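PDB 6GEF: type IV secretion system protein DotB from Yersinia pseudotuberculosis IP 31758, which probably hydrolyses ATP as a hexameric motor of the GspE family that powers a type IVb secretion system. Local coordinates for residues Glu168-Met173 against Ile198-Glu203; Val180-Ala183 against Gly189-Thr192; Arg299-Ser302 against Val308-Ala311; Ala312-Val317 against Gln352-Ser357; Glu341-Thr346 against Arg368-Phe373. All coordinates share one frame; numbering follows the deposited sequence.

Contact 1 (Glu168-Met173 against Ile198-Glu203); sequences ELVNQM and IRYIME
Val-170 and Asn-171, neighbours on helix 167-172, take hold of one side chain of helix 187-203, the ring of Tyr-200: one by apolar contact, the other by a hydrogen bond. In the apolar part, Val-170 CG2 lies over one face of the ring, 3.3 Å from Tyr-200 CE2 and about as far from CD2, so the methyl covers the CD2-CE2 side rather than the ring centre. Leu-160, on the short helix 160-163, touches both Val-170 and Tyr-200 and extends this packing. The polar part is one hydrogen bond: Tyr-200 OH donates to Asn-171 OD1 over 2.6 Å. The acceptor sits at the edge of the ring, in its plane. Seen from the amide, the hydroxyl comes in at a C=O...O angle of 124°, tilted 24° from the carbonyl plane. Reach is provided by Tyr-200 itself, whose CG stands anti to the backbone N (chi1 177°) and directs the ring toward helix 167-172. At this level Val-170 CA and Tyr-200 CA are 8.4 Å apart. With one face covered and the hydroxyl tied, the rotation of the ring is probably restricted. A salt bridge stays within helix 187-203: Arg-199 NH2 with Glu-203 OE1, one helical turn on. The arrangement belongs to the P-loop NTPase core of the GspE family: helix 187-203 follows a Walker A-like loop, and helix 167-172 precedes the strand that leads into it.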
# COMPACT_ATOMS: atom_id res chain seq x y z
N GLU A 168 8.20 38.45 39.38
CA GLU A 168 7.60 37.51 40.33
C GLU A 168 6.85 36.37 39.61
O GLU A 168 6.98 35.22 39.99
CB GLU A 168 6.67 38.26 41.28
CG GLU A 168 6.21 37.44 42.47
CD GLU A 168 5.73 38.27 43.63
OE1 GLU A 168 6.14 39.45 43.74
OE2 GLU A 168 4.96 37.72 44.46
N LEU A 169 6.10 36.72 38.58
CA LEU A 169 5.29 35.71 37.90
C LEU A 169 6.14 34.77 37.07
O LEU A 169 5.92 33.55 37.09
CB LEU A 169 4.21 36.38 37.02
CG LEU A 169 3.27 35.45 36.30
CD1 LEU A 169 2.69 34.39 37.24
CD2 LEU A 169 2.15 36.27 35.65
N VAL A 170 7.11 35.31 36.33
CA VAL A 170 7.92 34.46 35.45
C VAL A 170 8.86 33.56 36.25
O VAL A 170 9.19 32.47 35.81
CB VAL A 170 8.69 35.31 34.43
CG1 VAL A 170 7.77 36.31 33.76
CG2 VAL A 170 9.85 36.02 35.08
N ASN A 171 9.25 34.00 37.46
CA ASN A 171 9.91 33.09 38.39
C ASN A 171 9.07 31.84 38.64
O ASN A 171 9.60 30.73 38.70
CB ASN A 171 10.20 33.82 39.70
CG ASN A 171 11.31 34.84 39.56
OD1 ASN A 171 12.15 34.77 38.65
ND2 ASN A 171 11.32 35.82 40.45
N GLN A 172 7.76 32.01 38.78
CA GLN A 172 6.87 30.86 38.84
C GLN A 172 6.95 30.02 37.57
O GLN A 172 6.85 28.79 37.60
CB GLN A 172 5.43 31.28 39.10
CG GLN A 172 5.21 32.05 40.39
CD GLN A 172 3.75 32.36 40.64
OE1 GLN A 172 2.86 31.62 40.26
NE2 GLN A 172 3.49 33.48 41.29
N MET A 173 7.17 30.69 36.44
CA MET A 173 7.18 30.01 35.13
C MET A 173 8.55 29.43 34.75
O MET A 173 8.71 28.94 33.67
CB MET A 173 6.70 30.98 34.05
CG MET A 173 5.25 31.38 34.20
SD MET A 173 4.66 32.43 32.86
CE MET A 173 4.62 31.23 31.51
N ILE A 198 12.48 33.54 28.11
CA ILE A 198 13.78 32.94 27.85
C ILE A 198 14.91 33.99 27.97
O ILE A 198 15.98 33.68 28.47
CB ILE A 198 13.80 32.23 26.48
CG1 ILE A 198 12.93 30.98 26.53
CG2 ILE A 198 15.21 31.87 26.07
CD1 ILE A 198 12.77 30.23 25.23
N ARG A 199 14.67 35.21 27.48
CA ARG A 199 15.63 36.27 27.64
C ARG A 199 15.82 36.59 29.12
O ARG A 199 16.95 36.80 29.60
CB ARG A 199 15.23 37.50 26.85
CG ARG A 199 14.43 38.53 27.62
CD ARG A 199 14.52 39.88 26.99
NE ARG A 199 15.81 40.55 27.24
CZ ARG A 199 16.03 41.84 27.02
NH1 ARG A 199 15.08 42.62 26.50
NH2 ARG A 199 17.20 42.38 27.31
N TYR A 200 14.73 36.71 29.87
CA TYR A 200 14.81 36.81 31.32
C TYR A 200 15.66 35.68 31.91
O TYR A 200 16.56 35.93 32.72
CB TYR A 200 13.41 36.79 31.94
CG TYR A 200 13.41 36.81 33.45
CD1 TYR A 200 13.75 37.97 34.17
CD2 TYR A 200 13.03 35.68 34.17
CE1 TYR A 200 13.75 37.97 35.53
CE2 TYR A 200 13.05 35.66 35.54
CZ TYR A 200 13.39 36.82 36.23
OH TYR A 200 13.35 36.85 37.61
N ILE A 201 15.41 34.45 31.48
CA ILE A 201 16.14 33.31 32.01
C ILE A 201 17.63 33.48 31.78
O ILE A 201 18.44 33.35 32.71
CB ILE A 201 15.62 31.99 31.41
CG1 ILE A 201 14.36 31.54 32.14
CG2 ILE A 201 16.68 30.90 31.47
CD1 ILE A 201 13.79 30.24 31.62
N MET A 202 18.02 33.78 30.55
CA MET A 202 19.44 33.94 30.22
C MET A 202 20.07 35.10 31.00
O MET A 202 21.19 34.98 31.48
CB MET A 202 19.61 34.17 28.72
CG MET A 202 19.20 33.02 27.85
SD MET A 202 19.34 33.39 26.09
CE MET A 202 21.13 33.26 25.90
N GLU A 203 19.32 36.18 31.17
CA GLU A 203 19.91 37.41 31.70
C GLU A 203 19.99 37.41 33.24
O GLU A 203 20.91 37.97 33.80
CB GLU A 203 19.14 38.63 31.23
CG GLU A 203 19.35 38.97 29.77
CD GLU A 203 18.48 40.11 29.30
OE1 GLU A 203 18.78 40.71 28.23
OE2 GLU A 203 17.47 40.43 30.00

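Contact 2 (Val180-Ala183 against Gly189-Thr192); sequences VMVA and GKST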
# COMPACT_ATOMS: atom_id res chain seq x y z
N VAL A 180 6.07 23.88 31.46
CA VAL A 180 5.37 25.16 31.47
C VAL A 180 4.67 25.33 30.12
O VAL A 180 5.31 25.23 29.07
CB VAL A 180 6.35 26.31 31.72
CG1 VAL A 180 5.61 27.65 31.79
CG2 VAL A 180 7.14 26.07 33.00
N MET A 181 3.37 25.59 30.17
CA MET A 181 2.55 25.71 28.98
C MET A 181 1.92 27.10 28.98
O MET A 181 1.34 27.53 29.99
CB MET A 181 1.45 24.65 28.95
CG MET A 181 1.99 23.23 28.99
SD MET A 181 0.84 21.98 29.66
CE MET A 181 -0.44 22.05 28.48
N VAL A 182 2.01 27.80 27.85
CA VAL A 182 1.24 28.99 27.58
C VAL A 182 0.26 28.64 26.46
O VAL A 182 0.65 28.21 25.39
CB VAL A 182 2.11 30.21 27.21
CG1 VAL A 182 3.29 30.31 28.17
CG2 VAL A 182 2.60 30.11 25.81
N ALA A 183 -1.03 28.87 26.70
CA ALA A 183 -2.09 28.54 25.79
C ALA A 183 -2.64 29.80 25.14
O ALA A 183 -2.36 30.93 25.54
CB ALA A 183 -3.21 27.81 26.52
N GLY A 189 1.09 35.28 20.12
CA GLY A 189 1.29 35.71 21.49
C GLY A 189 2.20 34.78 22.29
O GLY A 189 2.98 35.25 23.11
N LYS A 190 2.09 33.48 22.08
CA LYS A 190 2.94 32.52 22.74
C LYS A 190 4.42 32.78 22.44
O LYS A 190 5.24 32.79 23.36
CB LYS A 190 2.56 31.09 22.34
CG LYS A 190 1.20 30.95 21.69
CD LYS A 190 0.27 30.07 22.48
CE LYS A 190 -0.65 29.29 21.55
NZ LYS A 190 0.03 28.09 20.98
N SER A 191 4.74 33.00 21.17
CA SER A 191 6.13 33.24 20.79
C SER A 191 6.73 34.37 21.64
O SER A 191 7.86 34.23 22.14
CB SER A 191 6.22 33.61 19.30
OG SER A 191 5.13 33.01 18.58
N THR A 192 6.01 35.46 21.82
CA THR A 192 6.57 36.61 22.49
C THR A 192 6.67 36.35 23.99
O THR A 192 7.67 36.73 24.64
CB THR A 192 5.74 37.88 22.21
OG1 THR A 192 4.54 37.84 22.94
CG2 THR A 192 5.43 37.95 20.72
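Lys-190 bends its side chain back over Val-182 and the peptide that follows it. CB rests 3.6 Å from Val-182 CG2, while further out CD lies 3.5 Å from Val-182 O and CE passes the carbonyl carbon of Ala-183 at 4.1 Å. The two side chains run past each other in opposite senses. Bends at chi2, chi3 and chi4 let the aliphatic part of the lysine follow the strand backbone before the amino group is reached. Around this first shell, Thr-287 touches both Val-182 and Lys-190, and His-289 also lies against the lysine. On the helix, Thr-192 OG1 donates to Gly-189 O at 3.0 Å, and Ser-191 OG is bonded to Ser-188 O, so both hydroxyls are turned back onto the helix's own carbonyls. Gly-189, Lys-190 and Ser-191 fit the end of a Walker A sequence, consistent with the strand-loop-helix that holds nucleotide phosphates in P-loop ATPases. Strand 179-183 runs parallel to both its neighbours in the mixed sheet, 284-288 and 320-330, with Val-182 bonded through its backbone to Ala-286. Helix 187-203 packs against the Val-182 side, whereas Met-181 and Ala-183 meet Val-296 of helix 293-302.

Contact 3 (Arg299-Ser302 against Val308-Ala311); sequences RLIS and VRGA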
# COMPACT_ATOMS: atom_id res chain seq x y z
N ARG A 299 -8.03 19.44 26.49
CA ARG A 299 -7.57 19.20 25.15
C ARG A 299 -6.45 18.17 25.14
O ARG A 299 -6.43 17.24 24.32
CB ARG A 299 -7.10 20.52 24.50
CG ARG A 299 -6.32 20.35 23.19
CD ARG A 299 -6.95 21.15 22.07
NE ARG A 299 -6.54 20.69 20.77
CZ ARG A 299 -5.42 21.02 20.14
NH1 ARG A 299 -4.53 21.83 20.74
NH2 ARG A 299 -5.16 20.53 18.93
N LEU A 300 -5.47 18.34 26.02
CA LEU A 300 -4.39 17.36 26.11
C LEU A 300 -4.93 16.00 26.50
O LEU A 300 -4.49 14.97 25.95
CB LEU A 300 -3.33 17.84 27.11
CG LEU A 300 -2.61 19.14 26.80
CD1 LEU A 300 -1.60 19.42 27.89
CD2 LEU A 300 -2.04 19.09 25.39
N ILE A 301 -5.87 15.95 27.45
CA ILE A 301 -6.42 14.66 27.87
C ILE A 301 -7.15 13.97 26.73
O ILE A 301 -7.11 12.75 26.63
CB ILE A 301 -7.32 14.86 29.11
CG1 ILE A 301 -6.47 15.05 30.36
CG2 ILE A 301 -8.33 13.73 29.28
CD1 ILE A 301 -7.25 15.63 31.52
N SER A 302 -7.82 14.75 25.87
CA SER A 302 -8.63 14.16 24.81
C SER A 302 -7.79 13.27 23.89
O SER A 302 -8.29 12.30 23.34
CB SER A 302 -9.34 15.25 24.02
OG SER A 302 -8.42 16.04 23.30
N VAL A 308 -5.56 4.26 27.99
CA VAL A 308 -4.33 4.93 28.39
C VAL A 308 -4.59 6.21 29.20
O VAL A 308 -3.66 6.80 29.73
CB VAL A 308 -3.44 5.26 27.16
CG1 VAL A 308 -2.15 5.94 27.55
CG2 VAL A 308 -3.17 4.01 26.34
N ARG A 309 -5.85 6.62 29.33
CA ARG A 309 -6.16 7.99 29.72
C ARG A 309 -5.91 8.25 31.20
O ARG A 309 -5.66 9.38 31.60
CB ARG A 309 -7.60 8.36 29.38
CG ARG A 309 -8.02 9.71 29.89
CD ARG A 309 -9.31 10.18 29.19
NE ARG A 309 -9.19 10.10 27.74
CZ ARG A 309 -10.17 10.37 26.91
NH1 ARG A 309 -11.37 10.72 27.36
NH2 ARG A 309 -10.00 10.30 25.58
N GLY A 310 -5.99 7.21 32.03
CA GLY A 310 -5.58 7.32 33.43
C GLY A 310 -4.10 7.61 33.59
O GLY A 310 -3.71 8.59 34.21
N ALA A 311 -3.27 6.75 33.02
CA ALA A 311 -1.83 6.99 32.98
C ALA A 311 -1.54 8.37 32.42
O ALA A 311 -0.70 9.10 32.96
CB ALA A 311 -1.15 5.90 32.16
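A short turn between two consecutive helices, 293-302 and 306-319, is bridged by Arg-309, which reaches back to Ile-301 and Ser-302. The arginine chain runs out extended as far as CD and then kinks at chi3 (-52°), bringing the guanidinium in over the backbone of Ile-301 and Ser-302. The aliphatic part makes the apolar contact: Arg-309 CD lies 3.7 Å from Ile-301 CG2, the two side chains meeting nearly at right angles. Beyond it, Arg-309 NE stands 3.5 Å from Ile-301 O, and the CA of Ser-302 sits over one face of the guanidinium. A clear polar partner is in the turn itself, Phe-304 O, to which Arg-309 NH2 donates. The carbonyl oxygens gathered here would probably suit a positive charge. Ser-302 turns its own hydroxyl inward, OG donating to Arg-299 O at 2.5 Å. Arg-299 in turn forms a salt bridge through NE with Asp-315 of a second subunit, and Ala-311 packs on Arg-397 of a third. Within the chain, the helices continue against each other beyond the turn: Leu-300 meets Leu-316, Ile-301 meets Ile-313, and Leu-300 also touches Leu-265 in the loop after strand 259-264.

Contact 4 (Ala312-Val317 against Gln352-Ser357); sequences AIYDLV and QLLSLS
Tyr-314 and Val-317, one turn apart on helix 306-319, face Leu-353 and Leu-354 of helix 347-355, and the backbones come close enough for Tyr-314 CA to lie 6.9 Å from Leu-354 CA. Tyr-314 is the first residue of its segment to take part. A chi1 of -180° swings its ring outward, so that its CD2-CE2 side comes obliquely against Leu-354. The methyl Leu-354 CD2 comes within 3.7 Å of Tyr-314 CD2 and 4.1 Å of Tyr-314 CE2, while the hydroxyl points beyond the leucine. Asp-315 turns from the contact. Val-317 then touches both leucines, at a level where Val-317 CA is 7.1 Å from Leu-353 CA. Its CG1, 3.9 Å from Leu-353 CB and 4.1 Å from Leu-354 CG, makes the nearest approaches, and CG2 adds a looser touch at 4.2 Å from Leu-353 CB. The side chains of Val-317 and Leu-354 slide past each other in opposite directions. From Leu-353 the apolar packing runs on to Leu-369 and Phe-345. The contacts between the two segments are all apolar, so these segments are joined by shape and burial instead of directional bonds; just outside them, Arg-350 NE makes a weak hydrogen bond to Val-317 O. The side-chain oxygens of Tyr-314 and Asp-315 point to a neighbouring subunit, the third, Asp-315 in a salt bridge with its Arg-397 and Tyr-314 in a weak hydrogen bond with its His-393.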
# COMPACT_ATOMS: atom_id res chain seq x y z
N ALA A 312 -2.20 8.74 31.33
CA ALA A 312 -1.94 10.02 30.71
C ALA A 312 -2.32 11.16 31.63
O ALA A 312 -1.64 12.21 31.65
CB ALA A 312 -2.66 10.13 29.36
N ILE A 313 -3.41 11.03 32.37
CA ILE A 313 -3.79 12.06 33.32
C ILE A 313 -2.79 12.17 34.44
O ILE A 313 -2.43 13.27 34.86
CB ILE A 313 -5.24 11.80 33.83
CG1 ILE A 313 -6.24 12.07 32.71
CG2 ILE A 313 -5.57 12.68 35.01
CD1 ILE A 313 -7.64 11.71 33.05
N TYR A 314 -2.35 11.05 34.98
CA TYR A 314 -1.36 11.06 36.06
C TYR A 314 -0.06 11.74 35.59
O TYR A 314 0.41 12.69 36.21
CB TYR A 314 -1.09 9.65 36.55
CG TYR A 314 -0.07 9.60 37.67
CD1 TYR A 314 1.29 9.70 37.43
CD2 TYR A 314 -0.48 9.40 38.99
CE1 TYR A 314 2.20 9.64 38.45
CE2 TYR A 314 0.42 9.35 40.02
CZ TYR A 314 1.78 9.47 39.74
OH TYR A 314 2.71 9.40 40.76
N ASP A 315 0.50 11.26 34.49
CA ASP A 315 1.68 11.91 33.93
C ASP A 315 1.45 13.40 33.70
O ASP A 315 2.30 14.22 34.02
CB ASP A 315 2.10 11.22 32.62
CG ASP A 315 3.07 10.08 32.84
OD1 ASP A 315 3.81 10.12 33.83
OD2 ASP A 315 3.12 9.14 32.05
N LEU A 316 0.30 13.75 33.14
CA LEU A 316 0.04 15.16 32.80
C LEU A 316 -0.02 16.03 34.04
O LEU A 316 0.49 17.15 34.03
CB LEU A 316 -1.24 15.25 31.98
CG LEU A 316 -1.63 16.63 31.51
CD1 LEU A 316 -2.00 17.47 32.69
CD2 LEU A 316 -0.52 17.26 30.71
N VAL A 317 -0.64 15.55 35.10
CA VAL A 317 -0.72 16.33 36.34
C VAL A 317 0.66 16.42 36.99
O VAL A 317 1.05 17.47 37.49
CB VAL A 317 -1.78 15.74 37.29
CG1 VAL A 317 -1.74 16.44 38.62
CG2 VAL A 317 -3.15 15.85 36.68
N GLN A 352 -4.26 17.65 44.83
CA GLN A 352 -5.69 17.88 44.71
C GLN A 352 -6.26 17.30 43.42
O GLN A 352 -7.34 16.70 43.41
CB GLN A 352 -6.02 19.37 44.82
CG GLN A 352 -7.51 19.67 44.82
CD GLN A 352 -8.32 18.75 45.73
OE1 GLN A 352 -8.08 17.55 45.82
NE2 GLN A 352 -9.23 19.31 46.47
N LEU A 353 -5.51 17.45 42.32
CA LEU A 353 -6.01 16.98 41.03
C LEU A 353 -5.99 15.47 40.97
O LEU A 353 -6.93 14.85 40.44
CB LEU A 353 -5.19 17.59 39.89
CG LEU A 353 -5.55 19.01 39.48
CD1 LEU A 353 -4.47 19.58 38.57
CD2 LEU A 353 -6.91 19.01 38.80
N LEU A 354 -4.92 14.84 41.47
CA LEU A 354 -4.87 13.38 41.54
C LEU A 354 -5.98 12.79 42.47
O LEU A 354 -6.60 11.80 42.14
CB LEU A 354 -3.53 12.90 42.03
CG LEU A 354 -2.31 13.24 41.17
CD1 LEU A 354 -1.01 13.05 41.98
CD2 LEU A 354 -2.37 12.39 39.90
N SER A 355 -6.31 13.54 43.51
CA SER A 355 -6.95 12.91 44.68
C SER A 355 -8.45 12.65 44.51
O SER A 355 -8.90 11.55 44.76
CB SER A 355 -6.74 13.77 45.94
OG SER A 355 -5.39 14.20 46.06
N LEU A 356 -9.13 13.61 43.90
CA LEU A 356 -10.53 13.40 43.49
C LEU A 356 -10.68 12.13 42.67
O LEU A 356 -9.70 11.39 42.48
CB LEU A 356 -10.99 14.62 42.69
CG LEU A 356 -11.34 15.87 43.54
CD1 LEU A 356 -12.46 16.71 42.91
CD2 LEU A 356 -11.72 15.60 45.02
N SER A 357 -11.87 11.82 42.23
CA SER A 357 -12.10 10.72 41.29
C SER A 357 -11.21 10.88 40.04
O SER A 357 -10.55 9.95 39.59
CB SER A 357 -13.56 10.61 40.91
OG SER A 357 -13.74 9.77 39.81

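Contact 5 (Glu341-Thr346 against Arg368-Phe373); sequences EYLNFT and RLVDEF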
# COMPACT_ATOMS: atom_id res chain seq x y z
N GLU A 341 -4.59 34.59 31.99
CA GLU A 341 -4.93 33.73 33.12
C GLU A 341 -3.93 32.61 33.25
O GLU A 341 -3.51 32.03 32.27
CB GLU A 341 -6.35 33.15 32.93
CG GLU A 341 -6.58 31.84 33.62
CD GLU A 341 -7.94 31.27 33.38
OE1 GLU A 341 -8.05 30.06 33.04
OE2 GLU A 341 -8.93 32.00 33.54
N TYR A 342 -3.55 32.30 34.49
CA TYR A 342 -2.50 31.33 34.77
C TYR A 342 -2.81 30.60 36.06
O TYR A 342 -3.43 31.16 36.96
CB TYR A 342 -1.14 32.02 34.86
CG TYR A 342 -1.07 33.13 35.88
CD1 TYR A 342 -0.83 32.84 37.24
CD2 TYR A 342 -1.25 34.45 35.51
CE1 TYR A 342 -0.76 33.85 38.17
CE2 TYR A 342 -1.19 35.47 36.45
CZ TYR A 342 -0.95 35.15 37.78
OH TYR A 342 -0.87 36.16 38.70
N LEU A 343 -2.36 29.36 36.16
CA LEU A 343 -2.31 28.62 37.41
C LEU A 343 -0.94 27.98 37.56
O LEU A 343 -0.40 27.40 36.60
CB LEU A 343 -3.37 27.52 37.42
CG LEU A 343 -3.58 26.83 38.77
CD1 LEU A 343 -4.93 26.12 38.81
CD2 LEU A 343 -2.48 25.88 39.05
N ASN A 344 -0.37 28.11 38.76
CA ASN A 344 0.92 27.49 39.07
C ASN A 344 0.67 26.13 39.74
O ASN A 344 0.04 26.09 40.78
CB ASN A 344 1.73 28.42 39.98
CG ASN A 344 3.08 27.84 40.37
OD1 ASN A 344 3.34 26.67 40.14
ND2 ASN A 344 3.90 28.63 40.99
N PHE A 345 1.23 25.08 39.16
CA PHE A 345 1.01 23.72 39.65
C PHE A 345 2.00 23.42 40.79
O PHE A 345 3.04 22.83 40.62
CB PHE A 345 1.15 22.71 38.51
CG PHE A 345 -0.09 22.56 37.68
CD1 PHE A 345 -0.75 23.65 37.14
CD2 PHE A 345 -0.58 21.29 37.42
CE1 PHE A 345 -1.91 23.46 36.41
CE2 PHE A 345 -1.73 21.11 36.66
CZ PHE A 345 -2.39 22.19 36.15
N THR A 346 1.62 23.89 41.97
CA THR A 346 2.31 23.51 43.19
C THR A 346 1.96 22.09 43.59
O THR A 346 0.97 21.51 43.13
CB THR A 346 1.96 24.47 44.33
OG1 THR A 346 0.54 24.54 44.47
CG2 THR A 346 2.49 25.86 44.04
N ARG A 368 -12.05 25.41 38.79
CA ARG A 368 -12.10 25.69 40.24
C ARG A 368 -10.73 26.13 40.78
O ARG A 368 -10.61 27.16 41.41
CB ARG A 368 -12.59 24.44 40.97
CG ARG A 368 -13.55 24.75 42.12
CD ARG A 368 -13.33 23.80 43.27
NE ARG A 368 -11.94 23.77 43.72
CZ ARG A 368 -11.37 22.78 44.40
NH1 ARG A 368 -12.10 21.72 44.76
NH2 ARG A 368 -10.10 22.84 44.73
N LEU A 369 -9.70 25.34 40.49
CA LEU A 369 -8.41 25.59 41.13
C LEU A 369 -7.77 26.88 40.65
O LEU A 369 -7.03 27.52 41.41
CB LEU A 369 -7.48 24.38 40.90
CG LEU A 369 -7.61 23.23 41.88
CD1 LEU A 369 -7.29 21.89 41.23
CD2 LEU A 369 -6.69 23.46 43.07
N VAL A 370 -7.99 27.26 39.40
CA VAL A 370 -7.54 28.56 38.93
C VAL A 370 -8.34 29.65 39.60
O VAL A 370 -7.78 30.71 39.99
CB VAL A 370 -7.60 28.66 37.39
CG1 VAL A 370 -7.09 27.38 36.74
CG2 VAL A 370 -8.99 28.95 36.92
N ASP A 371 -9.65 29.47 39.76
CA ASP A 371 -10.45 30.39 40.57
C ASP A 371 -9.87 30.62 41.97
O ASP A 371 -9.63 31.75 42.36
CB ASP A 371 -11.88 29.86 40.70
CG ASP A 371 -12.63 29.83 39.40
OD1 ASP A 371 -12.11 30.32 38.36
OD2 ASP A 371 -13.77 29.33 39.40
N GLU A 372 -9.46 29.53 42.62
CA GLU A 372 -9.07 29.62 44.03
C GLU A 372 -7.65 30.12 44.20
O GLU A 372 -7.40 31.01 45.00
CB GLU A 372 -9.24 28.25 44.72
CG GLU A 372 -10.70 27.88 44.98
CD GLU A 372 -10.83 26.51 45.58
OE1 GLU A 372 -11.70 25.72 45.14
OE2 GLU A 372 -10.04 26.21 46.50
N PHE A 373 -6.72 29.56 43.42
CA PHE A 373 -5.29 29.82 43.61
C PHE A 373 -4.61 30.50 42.44
O PHE A 373 -3.59 31.13 42.64
CB PHE A 373 -4.54 28.54 43.97
CG PHE A 373 -4.92 27.98 45.30
CD1 PHE A 373 -6.03 27.16 45.47
CD2 PHE A 373 -4.11 28.25 46.40
CE1 PHE A 373 -6.35 26.65 46.72
CE2 PHE A 373 -4.44 27.73 47.67
CZ PHE A 373 -5.56 26.93 47.81
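Strand 341-344 and helix 368-372 cross almost perpendicularly, at 93° with their axes 8.2 Å apart, and their backbones come closest where Leu-343 CA lies 5.4 Å from Val-370 CA. Leu-343 carries most of the contact. A chi1 of -170° turns its CG away from the strand nitrogen and lays CD1 across the helix surface, 3.2 Å from Val-370 CG1 and 3.7 Å from Leu-369 CB, while Leu-343 CB adds a contact with the same valine methyl. Ile-349 of helix 347-355 touches both Leu-343 and Leu-369 and extends the cluster. Strand 336-344 is the last strand of the mixed sheet within this chain, antiparallel to 320-330, and helix 362-372, one of the run of helices towards the C-terminus, packs across it. Towards the start of the segment, Glu-341 stretches out and meets Val-370 at nearly a right angle, its OE1 4.1 Å from Val-370 CG2. The carboxylate has weak hydrogen bonds on both oxygens: OE1 with the backbone N of Cys-293 and OE2 with that of Phe-377, each at the start of a helix, whose positive end would probably stabilise the charge. Phe-345 centres an inverse gamma turn, with Thr-346 N bonded to Asn-344 O at 3.0 Å.

Overall arrangement
Along the chain, contact 2 falls between the two halves of contact 1, contact 3 follows, and contacts 4 and 5 interleave. Contacts 1 and 2 share helix 187-203, their centres about 13 Å apart, and touch through Met-173 against Val-180 and Val-182. Contacts 3 and 4 share helix 306-319, with centres about 10 Å apart, and both reach the third subunit. The mixed sheet joins the groups, strand 179-183 serving contact 2 and its outer strand 336-344 contact 5, about 17 Å between centres. Contact 5 also meets contact 4 through Leu-353 and contact 1 through Gln-172 and Asn-344. A probable nucleotide-binding core is thereby connected by continuous packing to helices at the subunit interfaces.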